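Local structure of beta-galactosidase (Bacillus circulans, 4MAD) at residues A[368-373]-A[499-504]; A[396-401]-A[488-493]; A[419-424]-A[577-582]; A[534-539]-A[550-555]. The protein probably hydrolyses terminal non-reducing beta-D-galactose residues from beta-D-galactosides, as a family 35 glycoside hydrolase built on a (beta/alpha)8 barrel with all-beta domains. All coordinates share one frame; numbering follows the deposited sequence.

Contact 1 of 4, residues A[368-373]-A[499-504]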
# COMPACT_ATOMS: atom_id res chain seq x y z
N LEU A 368 -6.37 -21.06 16.20
CA LEU A 368 -7.64 -21.41 16.77
C LEU A 368 -7.59 -21.78 18.26
O LEU A 368 -8.58 -21.84 18.94
CB LEU A 368 -8.28 -22.51 15.96
CG LEU A 368 -8.79 -22.09 14.60
CD1 LEU A 368 -9.37 -23.22 13.87
CD2 LEU A 368 -9.75 -21.00 14.69
N ASP A 369 -6.40 -22.11 18.70
CA ASP A 369 -6.11 -22.41 20.07
C ASP A 369 -5.61 -21.20 20.82
O ASP A 369 -5.32 -21.30 21.98
CB ASP A 369 -5.09 -23.51 20.17
CG ASP A 369 -5.57 -24.80 19.59
OD1 ASP A 369 -6.72 -25.14 19.80
OD2 ASP A 369 -4.81 -25.47 18.93
N SER A 370 -5.47 -20.08 20.15
CA SER A 370 -5.00 -18.86 20.78
C SER A 370 -5.98 -17.68 20.84
O SER A 370 -5.60 -16.59 21.07
CB SER A 370 -3.70 -18.45 20.09
OG SER A 370 -2.79 -19.51 20.12
N LEU A 371 -7.26 -17.92 20.61
CA LEU A 371 -8.11 -16.80 20.30
C LEU A 371 -8.19 -15.67 21.35
O LEU A 371 -8.03 -14.55 21.03
CB LEU A 371 -9.49 -17.29 19.88
CG LEU A 371 -9.48 -18.13 18.62
CD1 LEU A 371 -10.77 -18.78 18.34
CD2 LEU A 371 -9.03 -17.39 17.42
N HIS A 372 -8.36 -15.99 22.60
CA HIS A 372 -8.42 -14.97 23.60
C HIS A 372 -7.08 -14.35 23.96
O HIS A 372 -6.98 -13.43 24.72
CB HIS A 372 -9.05 -15.48 24.85
CG HIS A 372 -10.54 -15.49 24.81
ND1 HIS A 372 -11.26 -16.22 23.90
CD2 HIS A 372 -11.44 -14.90 25.61
CE1 HIS A 372 -12.54 -16.06 24.13
NE2 HIS A 372 -12.68 -15.29 25.18
N ARG A 373 -6.04 -15.00 23.52
CA ARG A 373 -4.68 -14.51 23.67
C ARG A 373 -4.39 -13.31 22.75
O ARG A 373 -3.57 -12.47 23.01
CB ARG A 373 -3.65 -15.60 23.48
CG ARG A 373 -3.61 -16.61 24.61
CD ARG A 373 -2.70 -17.81 24.34
NE ARG A 373 -2.78 -18.81 25.37
CZ ARG A 373 -2.26 -20.00 25.33
NH1 ARG A 373 -1.61 -20.40 24.29
NH2 ARG A 373 -2.40 -20.81 26.33
N SER A 499 1.99 -10.30 22.11
CA SER A 499 2.76 -10.58 23.29
C SER A 499 2.15 -11.58 24.23
O SER A 499 2.81 -12.05 25.09
CB SER A 499 3.06 -9.32 24.07
OG SER A 499 1.93 -8.80 24.63
N SER A 500 0.87 -11.81 24.11
CA SER A 500 0.23 -12.75 25.01
C SER A 500 0.19 -14.21 24.53
O SER A 500 -0.17 -15.08 25.24
CB SER A 500 -1.16 -12.27 25.41
OG SER A 500 -1.10 -11.07 26.10
N LEU A 501 0.65 -14.44 23.33
CA LEU A 501 0.73 -15.76 22.82
C LEU A 501 1.65 -16.58 23.69
O LEU A 501 2.58 -16.05 24.21
CB LEU A 501 1.30 -15.70 21.42
CG LEU A 501 0.40 -15.35 20.24
CD1 LEU A 501 1.16 -15.31 19.00
CD2 LEU A 501 -0.76 -16.25 20.12
N GLU A 502 1.36 -17.85 23.83
CA GLU A 502 2.22 -18.83 24.46
C GLU A 502 2.35 -20.01 23.52
O GLU A 502 1.48 -20.24 22.73
CB GLU A 502 1.68 -19.30 25.80
CG GLU A 502 1.46 -18.21 26.82
CD GLU A 502 2.75 -17.70 27.48
OE1 GLU A 502 3.75 -18.34 27.30
OE2 GLU A 502 2.73 -16.71 28.22
N PHE A 503 3.42 -20.75 23.65
CA PHE A 503 3.81 -21.75 22.69
C PHE A 503 4.22 -23.05 23.35
O PHE A 503 4.78 -23.02 24.38
CB PHE A 503 5.02 -21.26 21.89
CG PHE A 503 4.81 -20.01 21.11
CD1 PHE A 503 4.53 -20.06 19.78
CD2 PHE A 503 4.91 -18.81 21.69
CE1 PHE A 503 4.31 -18.93 19.08
CE2 PHE A 503 4.72 -17.65 20.95
CZ PHE A 503 4.43 -17.73 19.66
N THR A 504 4.03 -24.16 22.67
CA THR A 504 4.60 -25.47 23.00
C THR A 504 5.35 -26.04 21.80
O THR A 504 5.31 -25.50 20.76
CB THR A 504 3.61 -26.62 23.25
OG1 THR A 504 2.30 -26.16 23.33
CG2 THR A 504 4.02 -27.39 24.43
O HOH W 1 -0.73 -19.00 21.97
O HOH W 2 -1.30 -10.82 22.48
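Water carries the polar part of this contact, for no direct hydrogen bond links the loop 499-504 to the turn and short helix of 368-373. S499 faces away, its OG bonded to OD1 of D497. At S500 the backbone turns to R373: S500 N donates to water 2 (2.9 Å to the water oxygen), and that water in turn donates to R373 O. The S500 side chain comes in beside the same carbonyl, with CB 3.4 Å from R373 O. L501 starts out away from the helix, but CG lies anti to its carbonyl carbon (chi1 -81°), which brings the CD2 branch back to within 3.7 Å of S370 CB, the buried patch of the interface. E502 N points at water 1, 3.0 Å from its oxygen. Two further hydrogen bonds of this water are clear: it accepts from R373 NH1 at 2.8 Å, lying in the guanidinium plane, and donates to S370 OG, also at 2.8 Å. S370 OG is thus gripped twice, since it also bonds to G366 O. E502 CB rests over one face of the guanidinium near its rim, 3.8 Å from R373 NH1. The two side chains cross at about a right angle, and the bend at chi2 (-77°) carries the carboxylate off, so the opposite charges form no salt bridge. Beyond E502, F503 packs on strands 357-366 and 514-522 and T504 pairs with H364, while on the other side L368 touches strand 449-457 and L371 strand 488-493, placing the contact where two beta sheets approach each other.

Contact 2 of 4, residues A[396-401]-A[488-493]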
# COMPACT_ATOMS: atom_id res chain seq x y z
N ILE A 396 -9.95 -12.56 10.56
CA ILE A 396 -11.06 -12.57 11.48
C ILE A 396 -11.68 -13.95 11.48
O ILE A 396 -11.84 -14.53 10.47
CB ILE A 396 -12.07 -11.47 11.15
CG1 ILE A 396 -13.25 -11.52 12.10
CG2 ILE A 396 -12.54 -11.61 9.79
CD1 ILE A 396 -14.05 -10.38 12.04
N VAL A 397 -11.98 -14.44 12.65
CA VAL A 397 -12.59 -15.72 12.76
C VAL A 397 -14.07 -15.54 13.09
O VAL A 397 -14.41 -14.85 13.98
CB VAL A 397 -11.98 -16.56 13.88
CG1 VAL A 397 -12.66 -17.84 14.00
CG2 VAL A 397 -10.55 -16.78 13.66
N TYR A 398 -14.90 -16.21 12.32
CA TYR A 398 -16.34 -16.20 12.48
C TYR A 398 -16.77 -17.61 12.92
O TYR A 398 -16.34 -18.56 12.38
CB TYR A 398 -17.08 -15.90 11.19
CG TYR A 398 -16.95 -14.52 10.58
CD1 TYR A 398 -17.90 -13.54 10.81
CD2 TYR A 398 -15.95 -14.21 9.70
CE1 TYR A 398 -17.80 -12.32 10.23
CE2 TYR A 398 -15.88 -13.00 9.14
CZ TYR A 398 -16.80 -12.05 9.41
OH TYR A 398 -16.72 -10.86 8.85
N GLU A 399 -17.59 -17.69 13.96
CA GLU A 399 -17.87 -18.94 14.60
C GLU A 399 -19.38 -19.04 14.97
O GLU A 399 -19.92 -18.12 15.48
CB GLU A 399 -16.99 -19.03 15.82
CG GLU A 399 -17.19 -20.08 16.81
CD GLU A 399 -16.03 -20.08 17.84
OE1 GLU A 399 -16.24 -19.69 18.98
OE2 GLU A 399 -14.91 -20.40 17.48
N THR A 400 -19.99 -20.17 14.68
CA THR A 400 -21.39 -20.39 15.02
C THR A 400 -21.63 -21.86 15.20
O THR A 400 -20.91 -22.66 14.67
CB THR A 400 -22.36 -19.85 13.97
OG1 THR A 400 -23.69 -19.77 14.49
CG2 THR A 400 -22.35 -20.73 12.79
N THR A 401 -22.68 -22.18 15.94
CA THR A 401 -23.08 -23.54 16.14
C THR A 401 -24.34 -23.90 15.36
O THR A 401 -25.32 -23.27 15.47
CB THR A 401 -23.31 -23.88 17.62
OG1 THR A 401 -22.20 -23.46 18.42
CG2 THR A 401 -23.49 -25.36 17.79
N TRP A 488 -23.66 -15.44 15.77
CA TRP A 488 -22.22 -15.50 15.69
C TRP A 488 -21.35 -14.92 16.79
O TRP A 488 -21.72 -13.99 17.39
CB TRP A 488 -21.97 -14.74 14.38
CG TRP A 488 -22.49 -15.44 13.21
CD1 TRP A 488 -23.72 -15.34 12.72
CD2 TRP A 488 -21.81 -16.38 12.40
NE1 TRP A 488 -23.88 -16.13 11.66
CE2 TRP A 488 -22.72 -16.81 11.44
CE3 TRP A 488 -20.52 -16.90 12.37
CZ2 TRP A 488 -22.38 -17.71 10.46
CZ3 TRP A 488 -20.21 -17.79 11.42
CH2 TRP A 488 -21.12 -18.20 10.49
N THR A 489 -20.19 -15.53 16.96
CA THR A 489 -19.12 -15.04 17.79
C THR A 489 -17.95 -14.82 16.84
O THR A 489 -17.68 -15.65 16.05
CB THR A 489 -18.71 -16.03 18.89
OG1 THR A 489 -19.82 -16.38 19.71
CG2 THR A 489 -17.66 -15.40 19.75
N VAL A 490 -17.29 -13.68 16.92
CA VAL A 490 -16.22 -13.36 16.00
C VAL A 490 -15.03 -12.83 16.76
O VAL A 490 -15.20 -12.23 17.76
CB VAL A 490 -16.63 -12.33 14.98
CG1 VAL A 490 -17.87 -12.75 14.28
CG2 VAL A 490 -16.71 -11.02 15.60
N TYR A 491 -13.87 -13.15 16.24
CA TYR A 491 -12.63 -12.76 16.80
C TYR A 491 -11.80 -12.00 15.77
O TYR A 491 -11.25 -12.55 14.90
CB TYR A 491 -11.88 -14.02 17.28
CG TYR A 491 -12.69 -14.97 18.17
CD1 TYR A 491 -12.64 -14.90 19.52
CD2 TYR A 491 -13.50 -15.92 17.64
CE1 TYR A 491 -13.41 -15.75 20.32
CE2 TYR A 491 -14.25 -16.77 18.41
CZ TYR A 491 -14.21 -16.69 19.75
OH TYR A 491 -14.95 -17.53 20.54
N PRO A 492 -11.75 -10.72 15.93
CA PRO A 492 -10.97 -9.90 15.03
C PRO A 492 -9.47 -10.13 15.34
O PRO A 492 -9.09 -10.08 16.45
CB PRO A 492 -11.41 -8.51 15.38
CG PRO A 492 -12.73 -8.67 16.01
CD PRO A 492 -12.61 -9.90 16.77
N LEU A 493 -8.66 -10.32 14.31
CA LEU A 493 -7.27 -10.64 14.44
C LEU A 493 -6.40 -9.71 13.58
O LEU A 493 -5.96 -10.05 12.56
CB LEU A 493 -7.01 -12.11 14.09
CG LEU A 493 -7.67 -13.20 14.94
CD1 LEU A 493 -7.80 -14.55 14.31
CD2 LEU A 493 -7.12 -13.25 16.24
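The W488 side chain reaches across to strand 396-401, CG anti to its carbonyl carbon (chi1 -66°). W488 CB passes 4.1 Å from E399 O; farther out, W488 CE3 lies 3.4 Å from E399 O, W488 CZ3 meets Y398 CB at 3.7 Å, and at the tip W488 CH2 touches T400 CG2 at 3.6 Å. T400 CB stands almost squarely over the six-membered ring of W488, 3.7 Å from its centroid, a CH-pi contact; NE1 is bonded to L485 O. An alanine here would remove the indole, and would probably lose this CH-pi contact and loosen the packing around Y398 and T400.

The backbones form an antiparallel ladder, two hydrogen bonds each at V397-Y491 and E399-T489, the one from E399 N to T489 O visibly bent (133°). On the face carrying these residues, Y491 OH donates to E399 OE1 at 3.0 Å from above the carboxylate plane, while OE2 is held by Q453 NE2. V397 CG2 abuts L493 CD1 at 3.6 Å.

Both are inner strands of the six-stranded antiparallel sheet of the first all-beta domain: 395-403 is flanked on its other edge by 449-457, and 488-493 by 378-380, while helix 371-374 packs on V397, Y491 and L493.

Contact 3 of 4, residues A[419-424]-A[577-582]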
# COMPACT_ATOMS: atom_id res chain seq x y z
N ARG A 419 -10.61 -14.47 1.25
CA ARG A 419 -10.23 -15.85 1.34
C ARG A 419 -10.57 -16.39 2.71
O ARG A 419 -10.40 -15.74 3.69
CB ARG A 419 -8.74 -15.98 1.16
CG ARG A 419 -8.27 -17.30 0.72
CD ARG A 419 -6.82 -17.21 0.31
NE ARG A 419 -6.25 -18.45 -0.16
CZ ARG A 419 -5.63 -19.34 0.59
NH1 ARG A 419 -5.52 -19.20 1.89
NH2 ARG A 419 -5.12 -20.40 0.05
N GLY A 420 -11.03 -17.61 2.75
CA GLY A 420 -11.27 -18.19 4.04
C GLY A 420 -11.06 -19.67 4.13
O GLY A 420 -11.26 -20.36 3.18
N GLN A 421 -10.72 -20.10 5.32
CA GLN A 421 -10.53 -21.47 5.65
C GLN A 421 -11.66 -21.93 6.57
O GLN A 421 -11.93 -21.31 7.54
CB GLN A 421 -9.22 -21.65 6.37
CG GLN A 421 -8.00 -21.32 5.53
CD GLN A 421 -6.72 -21.14 6.38
OE1 GLN A 421 -6.38 -20.06 6.78
NE2 GLN A 421 -6.04 -22.21 6.63
N VAL A 422 -12.31 -23.00 6.18
CA VAL A 422 -13.47 -23.49 6.82
C VAL A 422 -13.21 -24.78 7.62
O VAL A 422 -12.62 -25.65 7.16
CB VAL A 422 -14.58 -23.75 5.78
CG1 VAL A 422 -15.84 -24.13 6.42
CG2 VAL A 422 -14.77 -22.58 4.94
N TYR A 423 -13.73 -24.79 8.83
CA TYR A 423 -13.63 -25.86 9.80
C TYR A 423 -15.00 -26.21 10.37
O TYR A 423 -15.76 -25.33 10.69
CB TYR A 423 -12.68 -25.48 10.95
CG TYR A 423 -11.33 -24.98 10.44
CD1 TYR A 423 -10.27 -25.84 10.29
CD2 TYR A 423 -11.16 -23.68 10.04
CE1 TYR A 423 -9.07 -25.40 9.79
CE2 TYR A 423 -9.98 -23.23 9.56
CZ TYR A 423 -8.93 -24.09 9.42
OH TYR A 423 -7.78 -23.63 8.93
N VAL A 424 -15.25 -27.50 10.49
CA VAL A 424 -16.45 -27.99 11.10
C VAL A 424 -16.02 -28.96 12.22
O VAL A 424 -15.33 -29.88 11.97
CB VAL A 424 -17.30 -28.75 10.08
CG1 VAL A 424 -18.34 -29.49 10.75
CG2 VAL A 424 -17.88 -27.81 9.07
N GLU A 577 1.86 -19.21 9.55
CA GLU A 577 1.63 -19.92 8.33
C GLU A 577 0.25 -20.54 8.35
O GLU A 577 -0.13 -21.12 9.28
CB GLU A 577 2.66 -21.00 8.11
CG GLU A 577 2.19 -22.08 7.24
CD GLU A 577 2.19 -21.73 5.75
OE1 GLU A 577 3.10 -21.03 5.30
OE2 GLU A 577 1.28 -22.16 5.05
N LEU A 578 -0.46 -20.29 7.28
CA LEU A 578 -1.83 -20.70 7.09
C LEU A 578 -2.10 -22.16 6.81
O LEU A 578 -3.07 -22.66 7.20
CB LEU A 578 -2.57 -19.82 6.07
CG LEU A 578 -2.62 -18.34 6.36
CD1 LEU A 578 -3.42 -17.57 5.34
CD2 LEU A 578 -3.05 -18.07 7.74
N HIS A 579 -1.26 -22.78 6.02
CA HIS A 579 -1.55 -24.10 5.54
C HIS A 579 -0.56 -25.22 5.79
O HIS A 579 -0.93 -26.26 6.26
CB HIS A 579 -1.74 -24.04 4.05
CG HIS A 579 -2.84 -23.14 3.62
ND1 HIS A 579 -4.16 -23.51 3.72
CD2 HIS A 579 -2.82 -21.90 3.11
CE1 HIS A 579 -4.90 -22.52 3.29
NE2 HIS A 579 -4.13 -21.54 2.91
N LYS A 580 0.66 -24.99 5.35
CA LYS A 580 1.64 -26.05 5.33
C LYS A 580 2.86 -25.64 6.13
O LYS A 580 3.42 -24.67 5.86
CB LYS A 580 2.02 -26.38 3.92
CG LYS A 580 0.94 -27.01 3.13
CD LYS A 580 1.40 -27.18 1.73
CE LYS A 580 0.48 -27.95 0.85
NZ LYS A 580 0.95 -27.90 -0.53
N HIS A 581 3.22 -26.46 7.10
CA HIS A 581 4.19 -26.09 8.09
C HIS A 581 5.54 -26.80 7.91
O HIS A 581 5.59 -27.86 7.39
CB HIS A 581 3.60 -26.39 9.47
CG HIS A 581 2.27 -25.76 9.68
ND1 HIS A 581 2.11 -24.42 9.89
CD2 HIS A 581 1.03 -26.27 9.62
CE1 HIS A 581 0.83 -24.13 9.95
NE2 HIS A 581 0.16 -25.24 9.81
N HIS A 582 6.60 -26.16 8.35
CA HIS A 582 7.95 -26.64 8.16
C HIS A 582 8.80 -26.29 9.38
O HIS A 582 8.29 -25.73 10.30
CB HIS A 582 8.55 -26.11 6.85
CG HIS A 582 7.75 -26.50 5.67
ND1 HIS A 582 6.79 -25.69 5.11
CD2 HIS A 582 7.70 -27.65 4.98
CE1 HIS A 582 6.20 -26.32 4.13
NE2 HIS A 582 6.74 -27.51 4.03
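Three hydrogen bonds grip OE1 of E577, from Y550 OH and from the backbone N of T536 and of K537, and two more hold OE2. H579 N approaches E577 OE2 along its anti lone pair at 2.8 Å, and K580 N reaches E577 OE2 at 2.9 Å from above the carboxylate plane. With five donors on a buried carboxylate, E577 is probably ionised, and it fixes the backbone turn that follows it. That turn presents two acceptors to strand 419-424. The first is the imidazole of H579: R419 reaches it tip to tip with its chain extended from CG to NE, and R419 NH1 donates to H579 NE2 at 2.9 Å in a nearly straight bond (161°). The bond lies in both planes, although the guanidinium and the ring stand 88° apart. Because NE2 accepts, the ring is probably neutral with its hydrogen on ND1, and the nearby positive charge would disfavour protonation.

Strand 419-424 belongs to a six-stranded antiparallel sheet, between strands 449-457 and 427-433, whereas 577-582 connects strands 569-577 and 584-588 of the eight-stranded sheet, so the contact ties one all-beta domain to the next.

The second acceptor is L578 O, met by Q421 NE2 at 3.1 Å from above the carbonyl plane (41° out of it). Q421 crosses H579 obliquely, its NE2 3.5 Å from H579 CE1. On the other side of the amide, Q421 OE1 lies against the leucine, 3.9 Å from L578 CB. Farther along the strand, the ring of Y423 meets F512 and its OH bonds to N511 O.

Contact 4 of 4, residues A[534-539]-A[550-555]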
# COMPACT_ATOMS: atom_id res chain seq x y z
N GLU A 534 9.97 -22.19 0.87
CA GLU A 534 9.52 -23.47 1.39
C GLU A 534 8.08 -23.45 1.91
O GLU A 534 7.44 -24.45 1.91
CB GLU A 534 10.46 -24.08 2.42
CG GLU A 534 10.12 -25.52 2.74
CD GLU A 534 10.95 -26.19 3.84
OE1 GLU A 534 11.62 -25.53 4.62
OE2 GLU A 534 10.89 -27.40 3.92
N TRP A 535 7.65 -22.33 2.42
CA TRP A 535 6.38 -22.15 3.08
C TRP A 535 5.27 -21.89 2.08
O TRP A 535 5.50 -21.91 0.92
CB TRP A 535 6.50 -21.06 4.14
CG TRP A 535 7.43 -21.48 5.26
CD1 TRP A 535 8.78 -21.50 5.26
CD2 TRP A 535 7.04 -21.93 6.55
NE1 TRP A 535 9.23 -21.99 6.41
CE2 TRP A 535 8.19 -22.23 7.25
CE3 TRP A 535 5.81 -22.14 7.16
CZ2 TRP A 535 8.17 -22.71 8.54
CZ3 TRP A 535 5.80 -22.60 8.45
CH2 TRP A 535 6.96 -22.90 9.11
N THR A 536 4.06 -21.71 2.58
CA THR A 536 2.92 -21.59 1.69
C THR A 536 2.18 -20.24 1.65
O THR A 536 2.13 -19.62 0.65
CB THR A 536 1.94 -22.78 1.86
OG1 THR A 536 2.57 -23.96 1.41
CG2 THR A 536 0.70 -22.56 1.10
N LYS A 537 1.61 -19.83 2.76
CA LYS A 537 1.03 -18.53 2.86
C LYS A 537 0.98 -18.03 4.27
O LYS A 537 0.66 -18.76 5.16
CB LYS A 537 -0.34 -18.51 2.25
CG LYS A 537 -0.96 -17.13 2.13
CD LYS A 537 -2.21 -17.14 1.33
CE LYS A 537 -2.58 -15.80 0.76
NZ LYS A 537 -2.72 -14.79 1.74
N GLY A 538 1.28 -16.77 4.43
CA GLY A 538 1.27 -16.18 5.74
C GLY A 538 1.87 -14.82 5.89
O GLY A 538 1.86 -14.09 4.98
N VAL A 539 2.29 -14.51 7.09
CA VAL A 539 2.96 -13.28 7.42
C VAL A 539 4.11 -13.54 8.39
O VAL A 539 4.19 -14.56 8.98
CB VAL A 539 2.00 -12.27 8.05
CG1 VAL A 539 0.96 -11.86 7.06
CG2 VAL A 539 1.39 -12.82 9.27
N TYR A 550 3.62 -13.30 2.65
CA TYR A 550 4.30 -14.16 1.73
C TYR A 550 3.31 -15.19 1.15
O TYR A 550 2.35 -15.43 1.72
CB TYR A 550 5.42 -14.90 2.41
CG TYR A 550 5.00 -15.94 3.43
CD1 TYR A 550 4.75 -17.24 3.07
CD2 TYR A 550 4.93 -15.65 4.76
CE1 TYR A 550 4.45 -18.18 3.98
CE2 TYR A 550 4.60 -16.60 5.67
CZ TYR A 550 4.36 -17.86 5.29
OH TYR A 550 4.01 -18.75 6.23
N TRP A 551 3.55 -15.72 -0.02
CA TRP A 551 2.66 -16.69 -0.61
C TRP A 551 3.50 -17.42 -1.66
O TRP A 551 4.10 -16.79 -2.49
CB TRP A 551 1.52 -15.95 -1.27
CG TRP A 551 0.38 -16.77 -1.67
CD1 TRP A 551 0.24 -18.10 -1.56
CD2 TRP A 551 -0.86 -16.28 -2.17
NE1 TRP A 551 -0.98 -18.49 -2.00
CE2 TRP A 551 -1.69 -17.38 -2.38
CE3 TRP A 551 -1.32 -15.03 -2.48
CZ2 TRP A 551 -2.94 -17.25 -2.89
CZ3 TRP A 551 -2.56 -14.90 -2.94
CH2 TRP A 551 -3.36 -16.00 -3.17
N GLU A 552 3.47 -18.73 -1.67
CA GLU A 552 4.33 -19.54 -2.51
C GLU A 552 4.13 -19.30 -4.00
O GLU A 552 4.96 -19.67 -4.79
CB GLU A 552 4.11 -21.03 -2.24
CG GLU A 552 2.76 -21.45 -2.60
CD GLU A 552 2.32 -22.84 -2.12
OE1 GLU A 552 3.08 -23.57 -1.52
OE2 GLU A 552 1.15 -23.16 -2.37
N ILE A 553 2.98 -18.73 -4.35
CA ILE A 553 2.65 -18.54 -5.76
C ILE A 553 3.49 -17.47 -6.46
O ILE A 553 3.45 -17.37 -7.63
CB ILE A 553 1.15 -18.35 -6.05
CG1 ILE A 553 0.62 -17.03 -5.54
CG2 ILE A 553 0.41 -19.53 -5.54
CD1 ILE A 553 -0.76 -16.74 -5.91
N GLY A 554 4.19 -16.68 -5.67
CA GLY A 554 5.09 -15.70 -6.21
C GLY A 554 4.48 -14.45 -6.79
O GLY A 554 3.37 -14.20 -6.59
N PRO A 555 5.23 -13.69 -7.55
CA PRO A 555 6.63 -13.90 -7.86
C PRO A 555 7.62 -13.63 -6.75
O PRO A 555 8.73 -14.03 -6.89
CB PRO A 555 6.88 -12.88 -8.97
CG PRO A 555 5.90 -11.84 -8.76
CD PRO A 555 4.79 -12.36 -7.95
O HOH W 3 5.79 -23.83 -1.03
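Y550 takes the crowded position between backbone N and carbonyl carbon (chi1 69°), which swings its ring over the neighbouring strand, while K537 and W551 both set CG anti to the backbone N (chi1 -172° and -167°) and run side by side in the same direction. The Y550 ring lies flat over the backbone at G538: G538 N is above its centre, and G538 CA makes a CH-pi contact 3.8 Å from the centroid. Only a glycine fits there, as a CB would run into Y550 OH. W535 CB packs 3.5 Å from Y550 CE1, and the tyrosine hydroxyl is bonded to E577. An alanine here in place of Y550 would remove ring and hydroxyl alike, and would probably uncover the G538 backbone and cost E577 one of its donors.

On the other face of the sheet, the indole of W551 is sandwiched between I553 CD1 and K537. CE of K537 sits 3.5 Å from the centroid of the six-membered ring of W551, and NZ, at 4.7 Å from that centroid, adds a cation-pi interaction while forming a salt bridge to E457. Past the last paired residues, E552 N donates to T536 O at 2.8 Å, and T536 OG1 donates to E552 OE1 at 3.0 Å from well above the carboxylate plane.

Backbone bonds G538 N to Y550 O (3.2 Å) and Y550 N to G538 O (3.0 Å) make this the open end of a beta hairpin, strands 537-542 and 545-551, followed by a type I turn from W551 to G554, at the margin of the eight-stranded sheet of the galactose-binding domain.

All four contacts lie in the all-beta part of the chain, after the catalytic barrel. Contact 2 falls within the sequence span bracketed by contact 1, and contact 4 within that of contact 3, whereas contact 3 crosses both 1 and 2. Contacts 2 and 3 share the six-stranded sheet, their centres about 15 Å apart. Contact 1 touches both, through L371 and H372 on Y491 and L368 on Y423. Contacts 3 and 4, about 13 Å apart between centres, meet at E577 and L578 beside Y550 and K537. Contacts 1 and 3 thus link the six-stranded sheet to an eight-stranded one whose strand 357-366 precedes it in sequence and whose other strands follow it.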